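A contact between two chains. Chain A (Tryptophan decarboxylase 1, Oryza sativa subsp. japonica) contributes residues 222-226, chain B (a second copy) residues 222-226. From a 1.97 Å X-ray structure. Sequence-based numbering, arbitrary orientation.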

# COMPACT_ATOMS: atom_id res chain seq x y z
N ARG A 222 5.20 -16.13 8.48
CA ARG A 222 3.94 -16.73 8.91
C ARG A 222 2.83 -16.48 7.89
O ARG A 222 2.02 -17.38 7.61
N LEU A 223 2.78 -15.28 7.32
CA LEU A 223 1.78 -14.98 6.29
C LEU A 223 1.88 -15.96 5.13
O LEU A 223 0.86 -16.49 4.65
N ALA A 224 3.10 -16.19 4.63
CA ALA A 224 3.33 -17.07 3.50
C ALA A 224 3.17 -18.55 3.85
O ALA A 224 3.27 -19.40 2.95
N GLY A 225 2.92 -18.89 5.11
CA GLY A 225 2.59 -20.26 5.48
C GLY A 225 3.74 -21.11 5.96
O GLY A 225 3.58 -22.33 6.06
N PHE A 226 4.90 -20.52 6.26
CA PHE A 226 5.99 -21.30 6.82
C PHE A 226 5.65 -21.72 8.25
O PHE A 226 5.01 -20.97 8.99
N ARG B 222 -3.38 -18.71 -2.95
CA ARG B 222 -2.09 -19.36 -3.16
C ARG B 222 -1.01 -18.68 -2.32
O ARG B 222 -0.12 -19.36 -1.78
N LEU B 223 -1.07 -17.36 -2.19
CA LEU B 223 -0.09 -16.65 -1.37
C LEU B 223 -0.14 -17.13 0.07
O LEU B 223 0.91 -17.25 0.73
N ALA B 224 -1.34 -17.37 0.60
CA ALA B 224 -1.46 -17.82 1.98
C ALA B 224 -1.09 -19.29 2.18
O ALA B 224 -1.09 -19.75 3.32
N GLY B 225 -0.77 -20.02 1.11
CA GLY B 225 -0.30 -21.39 1.22
C GLY B 225 -1.36 -22.46 1.04
O GLY B 225 -1.06 -23.64 1.28
N PHE B 226 -2.57 -22.09 0.65
CA PHE B 226 -3.58 -23.09 0.34
C PHE B 226 -3.16 -23.89 -0.89
O PHE B 226 -2.52 -23.36 -1.81

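The two copies meet here through backbone rather than side chains, each contributing the end of a helix and the turn that follows it. Like residues face one another, with the CA atoms of Ala A224 and Ala B224 5.1 Å apart and those of Gly A225 and Gly B225 5.3 Å apart. The contact is small, burying 117 Å² over both sides.

Most of the closest pairs join a carbonyl oxygen to an alpha carbon. Leu A223 O lies 3.8 Å from Ala B224 CA, and the reciprocal pair, Ala A224 CA to Leu B223 O, is 3.7 Å. Leu A223 O and Leu B223 O lie 4.0 Å apart. Further along, Gly A225 CA to Ala B224 O (4.3 Å) and Ala A224 O to Gly B225 CA (4.4 Å) are looser.

No side chain points directly into this contact. The CA-to-CB bonds of Ala A224 and Ala B224 point away from the other stretch; Ala A224 CB is a marginal 4.4 Å from Leu B223 O, and Ala B224 CB 4.5 Å from Leu A223 O, so the closer approaches are made by CA. The CA-to-CB bonds of Leu A223 and Leu B223 run sideways; both side chains are in the mt rotamer. Leu A223 CB lies 6.3 Å from Leu B223 O, and Leu B223 CB 6.3 Å from Leu A223 O, too far for contact. Arg A222, Arg B222, Phe A226 and Phe B226 stay out of reach, all with chi1 in the m well.

The glycines permit the turn. Gly A225 and Gly B225 adopt positive phi in Schellman motifs, where a CB would be jammed against the preceding carbonyl oxygen. It would also point toward the partner: an ideal CB on Gly A225 would lie 3.4 Å from Ala B224 O, and one on Gly B225 3.7 Å from Ala A224 O.

Between these stretches no hydrogen bond forms. Within each chain, Gly A225 N donates to Arg A222 O at 3.1 Å and Gly B225 N to Arg B222 O at 3.0 Å, securing each turn.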

# COMPACT_ATOMS: atom_id res chain seq x y z
CB ARG A 222 3.56 -16.21 10.30
CG ARG A 222 4.64 -16.55 11.36
CD ARG A 222 4.26 -16.17 12.81
NE ARG A 222 3.42 -14.98 12.89
CZ ARG A 222 3.82 -13.79 13.34
NH1 ARG A 222 5.07 -13.61 13.77
NH2 ARG A 222 2.97 -12.77 13.37
CB LEU A 223 1.97 -13.55 5.77
CG LEU A 223 1.47 -12.37 6.63
CD1 LEU A 223 1.77 -11.05 5.93
CD2 LEU A 223 -0.02 -12.49 6.93
CB ALA A 224 4.73 -16.82 2.93
CB PHE A 226 7.29 -20.50 6.82
CG PHE A 226 7.89 -20.32 5.45
CD1 PHE A 226 7.55 -19.23 4.66
CD2 PHE A 226 8.78 -21.26 4.95
CE1 PHE A 226 8.11 -19.06 3.41
CE2 PHE A 226 9.34 -21.10 3.70
CZ PHE A 226 9.01 -20.00 2.92
CB ARG B 222 -1.71 -19.36 -4.65
CG ARG B 222 -2.72 -20.12 -5.52
CD ARG B 222 -2.24 -20.31 -6.98
NE ARG B 222 -2.14 -19.04 -7.70
CZ ARG B 222 -3.16 -18.45 -8.33
NH1 ARG B 222 -4.37 -19.00 -8.31
NH2 ARG B 222 -2.97 -17.31 -8.97
CB LEU B 223 -0.34 -15.13 -1.42
CG LEU B 223 -0.20 -14.42 -2.77
CD1 LEU B 223 -0.38 -12.91 -2.61
CD2 LEU B 223 1.15 -14.73 -3.36
CB ALA B 224 -2.88 -17.59 2.49
CB PHE B 226 -4.93 -22.42 0.09
CG PHE B 226 -5.58 -21.90 1.34
CD1 PHE B 226 -6.29 -22.74 2.18
CD2 PHE B 226 -5.46 -20.56 1.70
CE1 PHE B 226 -6.90 -22.26 3.33
CE2 PHE B 226 -6.07 -20.07 2.84
CZ PHE B 226 -6.78 -20.92 3.67